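Local coordinates for protein carboxypeptidase 1 (Deinococcus radiodurans str. R1, PDB 5GIV) that probably removes amino acids one at a time from the C-terminus of peptides with broad specificity, as a zinc-dependent metallocarboxypeptidase of the M32 family, at residues D353-N358 with K491-K496; A177-A182 with G487-Y492; P133-T138 with H409-P414. All blocks are in the same frame, centred on the assembly; numbering follows the deposited sequence.

Interaction 1 of 3, residues D353-N358 with K491-K496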
loop_
_atom_site.group_PDB
_atom_site.type_symbol
_atom_site.label_atom_id
_atom_site.label_comp_id
_atom_site.label_asym_id
_atom_site.label_seq_id
_atom_site.Cartn_x
_atom_site.Cartn_y
_atom_site.Cartn_z
ATOM N N ASP A 353 -29.103 -4.187 14.886
ATOM C CA ASP A 353 -29.371 -5.619 14.830
ATOM C C ASP A 353 -30.167 -5.993 13.575
ATOM O O ASP A 353 -30.619 -5.143 12.800
ATOM C CB ASP A 353 -30.142 -6.042 16.067
ATOM C CG ASP A 353 -31.480 -5.343 16.160
ATOM O OD1 ASP A 353 -32.428 -5.784 15.484
ATOM O OD2 ASP A 353 -31.576 -4.330 16.881
ATOM N N GLU A 354 -30.387 -7.299 13.416
ATOM C CA GLU A 354 -31.065 -7.806 12.230
ATOM C C GLU A 354 -32.490 -7.283 12.109
ATOM O O GLU A 354 -33.026 -7.204 10.997
ATOM C CB GLU A 354 -31.094 -9.332 12.256
ATOM C CG GLU A 354 -29.801 -10.007 11.845
ATOM C CD GLU A 354 -29.974 -11.505 11.672
ATOM O OE1 GLU A 354 -30.265 -12.183 12.680
ATOM O OE2 GLU A 354 -29.839 -11.990 10.524
ATOM N N LEU A 355 -33.131 -6.953 13.228
ATOM C CA LEU A 355 -34.549 -6.632 13.174
ATOM C C LEU A 355 -34.824 -5.145 12.992
ATOM O O LEU A 355 -35.782 -4.778 12.303
ATOM C CB LEU A 355 -35.256 -7.145 14.434
ATOM C CG LEU A 355 -35.322 -8.663 14.592
ATOM C CD1 LEU A 355 -36.220 -9.025 15.752
ATOM C CD2 LEU A 355 -35.796 -9.316 13.288
ATOM N N THR A 356 -34.037 -4.277 13.616
ATOM C CA THR A 356 -34.276 -2.843 13.544
ATOM C C THR A 356 -33.442 -2.141 12.479
ATOM O O THR A 356 -33.672 -0.954 12.225
ATOM C CB THR A 356 -34.020 -2.191 14.909
ATOM O OG1 THR A 356 -32.627 -2.284 15.229
ATOM C CG2 THR A 356 -34.845 -2.889 15.998
ATOM N N TYR A 357 -32.518 -2.846 11.822
ATOM C CA TYR A 357 -31.585 -2.186 10.912
ATOM C C TYR A 357 -32.316 -1.377 9.848
ATOM O O TYR A 357 -31.973 -0.217 9.589
ATOM C CB TYR A 357 -30.665 -3.214 10.246
ATOM C CG TYR A 357 -29.651 -2.567 9.312
ATOM C CD1 TYR A 357 -29.956 -2.319 7.973
ATOM C CD2 TYR A 357 -28.405 -2.179 9.779
ATOM C CE1 TYR A 357 -29.034 -1.723 7.131
ATOM C CE2 TYR A 357 -27.480 -1.580 8.942
ATOM C CZ TYR A 357 -27.801 -1.352 7.626
ATOM O OH TYR A 357 -26.872 -0.767 6.812
ATOM N N ASN A 358 -33.317 -1.974 9.212
ATOM C CA ASN A 358 -33.923 -1.331 8.054
ATOM C C ASN A 358 -34.608 -0.020 8.414
ATOM O O ASN A 358 -34.732 0.860 7.554
ATOM C CB ASN A 358 -34.893 -2.306 7.387
ATOM C CG ASN A 358 -34.192 -3.563 6.905
ATOM O OD1 ASN A 358 -33.144 -3.494 6.275
ATOM N ND2 ASN A 358 -34.754 -4.716 7.218
ATOM N N LYS A 491 -39.560 -14.630 6.253
ATOM C CA LYS A 491 -39.707 -15.968 6.811
ATOM C C LYS A 491 -38.505 -16.338 7.670
ATOM O O LYS A 491 -38.660 -16.907 8.756
ATOM C CB LYS A 491 -39.868 -16.995 5.693
ATOM C CG LYS A 491 -40.020 -18.398 6.239
ATOM C CD LYS A 491 -40.123 -19.454 5.155
ATOM C CE LYS A 491 -40.125 -20.837 5.809
ATOM N NZ LYS A 491 -39.960 -21.972 4.846
ATOM N N TYR A 492 -37.299 -15.992 7.206
ATOM C CA TYR A 492 -36.083 -16.318 7.942
ATOM C C TYR A 492 -36.049 -15.625 9.299
ATOM O O TYR A 492 -35.739 -16.251 10.316
ATOM C CB TYR A 492 -34.852 -15.951 7.102
ATOM C CG TYR A 492 -33.634 -15.564 7.919
ATOM C CD1 TYR A 492 -32.955 -16.510 8.672
ATOM C CD2 TYR A 492 -33.151 -14.259 7.914
ATOM C CE1 TYR A 492 -31.852 -16.176 9.410
ATOM C CE2 TYR A 492 -32.037 -13.909 8.653
ATOM C CZ TYR A 492 -31.391 -14.875 9.403
ATOM O OH TYR A 492 -30.288 -14.551 10.159
ATOM N N LEU A 493 -36.359 -14.328 9.335
ATOM C CA LEU A 493 -36.283 -13.585 10.590
ATOM C C LEU A 493 -37.370 -14.034 11.559
ATOM O O LEU A 493 -37.096 -14.321 12.736
ATOM C CB LEU A 493 -36.392 -12.089 10.307
ATOM C CG LEU A 493 -35.224 -11.450 9.561
ATOM C CD1 LEU A 493 -35.568 -10.011 9.221
ATOM C CD2 LEU A 493 -33.956 -11.525 10.399
ATOM N N ARG A 494 -38.612 -14.139 11.067
ATOM C CA ARG A 494 -39.706 -14.592 11.920
ATOM C C ARG A 494 -39.383 -15.951 12.529
ATOM O O ARG A 494 -39.593 -16.171 13.729
ATOM C CB ARG A 494 -40.992 -14.663 11.102
ATOM C CG ARG A 494 -41.599 -13.311 10.779
ATOM C CD ARG A 494 -42.804 -13.442 9.855
ATOM N NE ARG A 494 -43.549 -12.188 9.753
ATOM C CZ ARG A 494 -44.195 -11.781 8.659
ATOM N NH1 ARG A 494 -44.188 -12.525 7.555
ATOM N NH2 ARG A 494 -44.849 -10.625 8.668
ATOM N N GLY A 495 -38.831 -16.860 11.727
ATOM C CA GLY A 495 -38.472 -18.166 12.252
ATOM C C GLY A 495 -37.330 -18.099 13.249
ATOM O O GLY A 495 -37.376 -18.725 14.312
ATOM N N LYS A 496 -36.278 -17.350 12.912
ATOM C CA LYS A 496 -35.105 -17.309 13.778
ATOM C C LYS A 496 -35.418 -16.636 15.111
ATOM O O LYS A 496 -35.119 -17.183 16.181
ATOM C CB LYS A 496 -33.962 -16.585 13.067
ATOM C CG LYS A 496 -32.730 -16.378 13.935
ATOM C CD LYS A 496 -31.666 -15.587 13.178
ATOM C CE LYS A 496 -30.438 -15.391 14.040
ATOM N NZ LYS A 496 -29.373 -14.666 13.324
#

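Interaction 2 of 3, residues A177-A182 with G487-Y492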
loop_
_atom_site.group_PDB
_atom_site.type_symbol
_atom_site.label_atom_id
_atom_site.label_comp_id
_atom_site.label_asym_id
_atom_site.label_seq_id
_atom_site.Cartn_x
_atom_site.Cartn_y
_atom_site.Cartn_z
ATOM N N ALA A 177 -42.328 -0.651 3.001
ATOM C CA ALA A 177 -43.607 -0.832 3.682
ATOM C C ALA A 177 -43.766 -2.258 4.187
ATOM O O ALA A 177 -44.191 -2.484 5.328
ATOM C CB ALA A 177 -44.756 -0.462 2.743
ATOM N N GLU A 178 -43.421 -3.233 3.352
ATOM C CA GLU A 178 -43.549 -4.626 3.751
ATOM C C GLU A 178 -42.615 -4.957 4.916
ATOM O O GLU A 178 -43.017 -5.642 5.864
ATOM C CB GLU A 178 -43.287 -5.516 2.543
ATOM C CG GLU A 178 -43.761 -6.929 2.698
ATOM C CD GLU A 178 -43.583 -7.707 1.414
ATOM O OE1 GLU A 178 -43.242 -7.063 0.390
ATOM O OE2 GLU A 178 -43.837 -8.936 1.417
ATOM N N LEU A 179 -41.360 -4.486 4.864
ATOM C CA LEU A 179 -40.439 -4.759 5.968
ATOM C C LEU A 179 -40.890 -4.058 7.245
ATOM O O LEU A 179 -40.817 -4.632 8.338
ATOM C CB LEU A 179 -39.017 -4.343 5.604
ATOM C CG LEU A 179 -38.354 -5.068 4.430
ATOM C CD1 LEU A 179 -36.901 -4.594 4.265
ATOM C CD2 LEU A 179 -38.451 -6.580 4.563
ATOM N N ARG A 180 -41.343 -2.811 7.125
ATOM C CA ARG A 180 -41.852 -2.074 8.276
ATOM C C ARG A 180 -43.033 -2.794 8.918
ATOM O O ARG A 180 -43.089 -2.955 10.145
ATOM C CB ARG A 180 -42.246 -0.668 7.827
ATOM C CG ARG A 180 -42.606 0.310 8.920
ATOM C CD ARG A 180 -42.952 1.649 8.290
ATOM N NE ARG A 180 -42.124 2.736 8.802
ATOM C CZ ARG A 180 -41.771 3.807 8.090
ATOM N NH1 ARG A 180 -42.162 3.935 6.824
ATOM N NH2 ARG A 180 -41.020 4.755 8.643
ATOM N N ALA A 181 -44.001 -3.228 8.097
ATOM C CA ALA A 181 -45.197 -3.887 8.624
ATOM C C ALA A 181 -44.863 -5.184 9.345
ATOM O O ALA A 181 -45.506 -5.521 10.344
ATOM C CB ALA A 181 -46.195 -4.163 7.496
ATOM N N ALA A 182 -43.863 -5.921 8.869
ATOM C CA ALA A 182 -43.517 -7.194 9.494
ATOM C C ALA A 182 -42.465 -7.044 10.593
ATOM O O ALA A 182 -42.554 -7.718 11.628
ATOM C CB ALA A 182 -43.030 -8.191 8.436
ATOM N N GLY A 487 -40.157 -12.153 0.817
ATOM C CA GLY A 487 -40.722 -13.345 1.393
ATOM C C GLY A 487 -39.702 -14.153 2.160
ATOM O O GLY A 487 -39.818 -14.349 3.370
ATOM N N PRO A 488 -38.679 -14.650 1.459
ATOM C CA PRO A 488 -37.674 -15.482 2.145
ATOM C C PRO A 488 -37.025 -14.762 3.312
ATOM O O PRO A 488 -36.738 -15.380 4.347
ATOM C CB PRO A 488 -36.671 -15.810 1.027
ATOM C CG PRO A 488 -37.458 -15.638 -0.249
ATOM C CD PRO A 488 -38.411 -14.517 0.018
ATOM N N TYR A 489 -36.806 -13.453 3.163
ATOM C CA TYR A 489 -36.214 -12.648 4.225
ATOM C C TYR A 489 -37.103 -12.612 5.460
ATOM O O TYR A 489 -36.636 -12.861 6.576
ATOM C CB TYR A 489 -35.947 -11.236 3.697
ATOM C CG TYR A 489 -35.322 -10.263 4.674
ATOM C CD1 TYR A 489 -34.109 -10.548 5.296
ATOM C CD2 TYR A 489 -35.902 -9.017 4.909
ATOM C CE1 TYR A 489 -33.523 -9.644 6.169
ATOM C CE2 TYR A 489 -35.324 -8.105 5.775
ATOM C CZ TYR A 489 -34.130 -8.421 6.398
ATOM O OH TYR A 489 -33.546 -7.516 7.249
ATOM N N LEU A 490 -38.392 -12.306 5.285
ATOM C CA LEU A 490 -39.277 -12.216 6.441
ATOM C C LEU A 490 -39.503 -13.581 7.069
ATOM O O LEU A 490 -39.611 -13.696 8.296
ATOM C CB LEU A 490 -40.605 -11.575 6.049
ATOM C CG LEU A 490 -40.492 -10.131 5.548
ATOM C CD1 LEU A 490 -41.857 -9.579 5.174
ATOM C CD2 LEU A 490 -39.785 -9.231 6.586
ATOM N N LYS A 491 -39.560 -14.630 6.253
ATOM C CA LYS A 491 -39.707 -15.968 6.811
ATOM C C LYS A 491 -38.505 -16.338 7.670
ATOM O O LYS A 491 -38.660 -16.907 8.756
ATOM C CB LYS A 491 -39.868 -16.995 5.693
ATOM C CG LYS A 491 -40.020 -18.398 6.239
ATOM C CD LYS A 491 -40.123 -19.454 5.155
ATOM C CE LYS A 491 -40.125 -20.837 5.809
ATOM N NZ LYS A 491 -39.960 -21.972 4.846
ATOM N N TYR A 492 -37.299 -15.992 7.206
ATOM C CA TYR A 492 -36.083 -16.318 7.942
ATOM C C TYR A 492 -36.049 -15.625 9.299
ATOM O O TYR A 492 -35.739 -16.251 10.316
ATOM C CB TYR A 492 -34.852 -15.951 7.102
ATOM C CG TYR A 492 -33.634 -15.564 7.919
ATOM C CD1 TYR A 492 -32.955 -16.510 8.672
ATOM C CD2 TYR A 492 -33.151 -14.259 7.914
ATOM C CE1 TYR A 492 -31.852 -16.176 9.410
ATOM C CE2 TYR A 492 -32.037 -13.909 8.653
ATOM C CZ TYR A 492 -31.391 -14.875 9.403
ATOM O OH TYR A 492 -30.288 -14.551 10.159
#

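Interaction 3 of 3, residues P133-T138 with H409-P414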
loop_
_atom_site.group_PDB
_atom_site.type_symbol
_atom_site.label_atom_id
_atom_site.label_comp_id
_atom_site.label_asym_id
_atom_site.label_seq_id
_atom_site.Cartn_x
_atom_site.Cartn_y
_atom_site.Cartn_z
ATOM N N PRO A 133 -24.179 24.761 4.778
ATOM C CA PRO A 133 -23.818 25.224 3.422
ATOM C C PRO A 133 -23.229 24.138 2.534
ATOM O O PRO A 133 -23.549 24.094 1.341
ATOM C CB PRO A 133 -22.822 26.363 3.695
ATOM C CG PRO A 133 -22.374 26.166 5.109
ATOM C CD PRO A 133 -23.544 25.576 5.827
ATOM N N TYR A 134 -22.368 23.267 3.069
ATOM C CA TYR A 134 -21.840 22.166 2.261
ATOM C C TYR A 134 -22.957 21.258 1.762
ATOM O O TYR A 134 -22.954 20.835 0.598
ATOM C CB TYR A 134 -20.830 21.347 3.060
ATOM C CG TYR A 134 -19.501 22.021 3.309
ATOM C CD1 TYR A 134 -18.463 21.893 2.408
ATOM C CD2 TYR A 134 -19.282 22.764 4.459
ATOM C CE1 TYR A 134 -17.234 22.490 2.641
ATOM C CE2 TYR A 134 -18.063 23.373 4.700
ATOM C CZ TYR A 134 -17.040 23.231 3.787
ATOM O OH TYR A 134 -15.815 23.832 4.017
ATOM N N LEU A 135 -23.921 20.938 2.627
ATOM C CA LEU A 135 -25.016 20.077 2.203
ATOM C C LEU A 135 -25.903 20.778 1.183
ATOM O O LEU A 135 -26.425 20.136 0.266
ATOM C CB LEU A 135 -25.836 19.637 3.415
ATOM C CG LEU A 135 -25.208 18.660 4.416
ATOM C CD1 LEU A 135 -26.015 18.650 5.712
ATOM C CD2 LEU A 135 -25.114 17.246 3.819
ATOM N N GLU A 136 -26.089 22.089 1.324
ATOM C CA GLU A 136 -26.903 22.824 0.361
ATOM C C GLU A 136 -26.274 22.789 -1.028
ATOM O O GLU A 136 -26.960 22.546 -2.027
ATOM C CB GLU A 136 -27.122 24.249 0.857
ATOM C CG GLU A 136 -28.229 24.307 1.898
ATOM C CD GLU A 136 -28.356 25.655 2.580
ATOM O OE1 GLU A 136 -27.436 26.505 2.436
ATOM O OE2 GLU A 136 -29.395 25.859 3.256
ATOM N N LYS A 137 -24.962 23.023 -1.109
ATOM C CA LYS A 137 -24.287 22.920 -2.394
ATOM C C LYS A 137 -24.318 21.486 -2.906
ATOM O O LYS A 137 -24.475 21.255 -4.112
ATOM C CB LYS A 137 -22.847 23.423 -2.287
ATOM C CG LYS A 137 -22.160 23.554 -3.642
ATOM C CD LYS A 137 -20.763 24.154 -3.548
ATOM C CE LYS A 137 -20.160 24.330 -4.946
ATOM N NZ LYS A 137 -18.824 24.989 -4.929
ATOM N N THR A 138 -24.153 20.509 -2.008
ATOM C CA THR A 138 -24.229 19.113 -2.425
ATOM C C THR A 138 -25.611 18.772 -2.967
ATOM O O THR A 138 -25.728 18.079 -3.982
ATOM C CB THR A 138 -23.858 18.176 -1.273
ATOM O OG1 THR A 138 -22.467 18.313 -0.975
ATOM C CG2 THR A 138 -24.124 16.730 -1.668
ATOM N N HIS A 409 -22.193 9.499 4.138
ATOM C CA HIS A 409 -22.611 9.433 2.738
ATOM C C HIS A 409 -22.917 10.814 2.158
ATOM O O HIS A 409 -22.353 11.202 1.129
ATOM C CB HIS A 409 -23.813 8.493 2.591
ATOM C CG HIS A 409 -23.544 7.097 3.068
ATOM N ND1 HIS A 409 -23.109 6.819 4.348
ATOM C CD2 HIS A 409 -23.635 5.905 2.433
ATOM C CE1 HIS A 409 -22.959 5.514 4.484
ATOM N NE2 HIS A 409 -23.261 4.937 3.334
ATOM N N TRP A 410 -23.797 11.579 2.808
ATOM C CA TRP A 410 -24.197 12.875 2.261
ATOM C C TRP A 410 -23.093 13.928 2.329
ATOM O O TRP A 410 -23.253 15.011 1.751
ATOM C CB TRP A 410 -25.429 13.402 2.998
ATOM C CG TRP A 410 -26.627 12.508 2.905
ATOM C CD1 TRP A 410 -26.878 11.562 1.948
ATOM C CD2 TRP A 410 -27.739 12.468 3.808
ATOM N NE1 TRP A 410 -28.076 10.941 2.203
ATOM C CE2 TRP A 410 -28.626 11.480 3.338
ATOM C CE3 TRP A 410 -28.073 13.176 4.968
ATOM C CZ2 TRP A 410 -29.823 11.177 3.988
ATOM C CZ3 TRP A 410 -29.261 12.878 5.608
ATOM C CH2 TRP A 410 -30.121 11.889 5.116
ATOM N N TYR A 411 -21.976 13.646 2.997
ATOM C CA TYR A 411 -20.899 14.618 3.103
ATOM C C TYR A 411 -19.713 14.297 2.207
ATOM O O TYR A 411 -18.855 15.168 2.011
ATOM C CB TYR A 411 -20.424 14.721 4.558
ATOM C CG TYR A 411 -21.554 15.013 5.507
ATOM C CD1 TYR A 411 -21.996 16.315 5.710
ATOM C CD2 TYR A 411 -22.202 13.986 6.175
ATOM C CE1 TYR A 411 -23.035 16.581 6.563
ATOM C CE2 TYR A 411 -23.245 14.246 7.024
ATOM C CZ TYR A 411 -23.657 15.539 7.215
ATOM O OH TYR A 411 -24.701 15.799 8.066
ATOM N N PHE A 412 -19.635 13.077 1.675
ATOM C CA PHE A 412 -18.567 12.670 0.772
ATOM C C PHE A 412 -19.121 12.192 -0.565
ATOM O O PHE A 412 -18.430 11.494 -1.307
ATOM C CB PHE A 412 -17.719 11.579 1.420
ATOM C CG PHE A 412 -16.365 11.413 0.796
ATOM C CD1 PHE A 412 -15.810 12.425 0.023
ATOM C CD2 PHE A 412 -15.642 10.244 0.984
ATOM C CE1 PHE A 412 -14.556 12.274 -0.553
ATOM C CE2 PHE A 412 -14.386 10.084 0.413
ATOM C CZ PHE A 412 -13.845 11.098 -0.358
ATOM N N GLY A 413 -20.364 12.533 -0.872
ATOM C CA GLY A 413 -20.991 12.111 -2.095
ATOM C C GLY A 413 -22.349 12.756 -2.273
ATOM O O GLY A 413 -22.752 13.637 -1.506
ATOM N N PRO A 414 -23.092 12.314 -3.281
ATOM C CA PRO A 414 -24.388 12.929 -3.561
ATOM C C PRO A 414 -25.394 12.604 -2.474
ATOM O O PRO A 414 -25.240 11.654 -1.703
ATOM C CB PRO A 414 -24.807 12.303 -4.899
ATOM C CG PRO A 414 -23.581 11.628 -5.437
ATOM C CD PRO A 414 -22.785 11.231 -4.224
HETATM O O HOH W 1 -22.329 17.506 1.674
#

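Interaction 1 of 3, residues D353-N358 with K491-K496
An Asx turn just ahead of helix 357-372 presents a buried glutamate to the C-terminal helix 487-501, where a carboxylate-tyrosine-lysine cluster joins the two parts of this mostly helical M32 carboxypeptidase. E354 carries the contact. Its CG lies anti to the carbonyl carbon (chi1 -79°) and the chain then runs extended, so the carboxylate reaches across to the side chains of Y492 and K496, meeting each at about a right angle. The phenol OH of Y492 donates to E354 OE2 at 2.6 Å, on the syn lone pair; OE2 sits at the edge of the ring, in its plane, while the carboxylate plane is turned 63° from the ring. The other oxygen, E354 OE1, takes a salt bridge from K496 NZ at 2.7 Å, the ammonium lying above the carboxylate plane. Y497 OH also bonds to E354 OE1, and N341 OD1 to K496 NZ, so both charges have further partners. K496 NZ also hydrogen-bonds Y492 OH at 3.3 Å, closing a triangle. The lysine charge and the two phenols around the buried carboxylate would be expected to keep E354 ionised. Closer to the backbone of E354, L493 CD2 lies 4.1 Å from E354 CB. L355 CD2 is likewise 4.1 Å from L493 CD2, the two side chains passing antiparallel. Helix 169-193 adds L183 against L493 and V190 against L355. The E354 side chain lies about 10 Å from that of the zinc ligand H266, so the cluster is near the metal site without being part of it. D353 OD1 holds the turn that sets E354 in place, accepting from T356 N and, on its anti lone pair, from L355 N, with L355 N to D353 OD1 at 2.6 Å.

Interaction 2 of 3, residues A177-A182 with G487-Y492
L490 pushes its two methyl groups against the flank of helix 169-193, CD1 over A182 and CD2 between A182 and L179. Its CG stands anti to the carbonyl carbon (chi1 -63°), which directs the isobutyl fork at the neighbouring helix. L490 CD1 comes within 3.7 Å of A182 CB and also brushes the aliphatic part of E178, with E178 CG 4.1 Å from L490 CD1. The second branch, L490 CD2, meets L179 CD2 at 3.6 Å, and the two leucines cross obliquely. L179 CD2 is shared: it also touches the ring of Y489, 3.5 Å from Y489 CD2, arriving at the ring edge and near its plane, so this is methyl-to-edge packing and not a CH-pi contact over the face. With CG anti to the backbone N (chi1 -180°), the Y489 side chain meets that of L179 at about a right angle, and its hydroxyl runs on to bond with N358 ND2. An alanine in place of L490 would remove the whole fork beyond CB and would probably leave A182 and the stem of E178 without their contact on this helix, reducing L179 to its touch with Y489 there. The contact is wholly apolar between the two segments; the nearest CA atoms, of A182 and L490, are 7.2 Å apart. The short helical segments run nearly parallel, their axes 11.1 Å apart at closest approach and inclined at -15°. L183, one residue further along helix 169-193, touches both Y489 and L490 and extends the seam. Helix 420-439 packs T423 and V427 against L179 and N426 and V427 against Y489, while N358 of helix 357-372 also touches L179, so the seam lies between these helices.

Interaction 3 of 3, residues P133-T138 with H409-P414
Helix-to-loop packing, apolar with one water bridge, joins helix 128-147 to the loop 409-414 that leads toward helix 420-439. L135 is the main side chain. With CG anti to the carbonyl carbon (chi1 -70°), it brings L135 CD2 to 3.5 Å from Y411 CE1, and its other methyl, L135 CD1, lies 3.9 Å from Y411 OH; leucine and ring cross obliquely. The same L135 CD2 approaches W410 at its base, 3.9 Å from W410 CB, while the indole leads away and bonds through NE1 to E368 OE2. The Y411 hydroxyl is held by A404 O, and its ring stacks with W119. One turn on, T138 splits its two branches. T138 CG2, anti to the backbone N, reaches the loop backbone 3.4 Å from G413 O. T138 OG1 turns to a water 2.8 Å from it, and that water donates to W410 O at 2.7 Å; H111 NE2 also bonds to T138 OG1. The water thus bridges the helix side chain to the loop carbonyl. G413 is extended (phi/psi -174/-172), and carries the chain from the irregular turn to P414. Away from the annotated sites, the arrangement is an irregular loop packed on a helix side within the mainly helical M32 metallopeptidase fold.

In the fold
Interactions 1 and 2 use successive turns of one helix: 487-501 carries both, they share K491 and Y492, their centres lie 8 Å apart, and they touch directly. Together they fix the C-terminal helix against helix 169-193 and the start of helix 357-372, near but not in the zinc site. Interaction 3 lies about 32 Å from each of them, centre to centre, joining helix 128-147 to the loop before helix 420-439. Along the chain its segments alternate with those of the other two, so early and late parts of the sequence interlace in a single, mainly helical body.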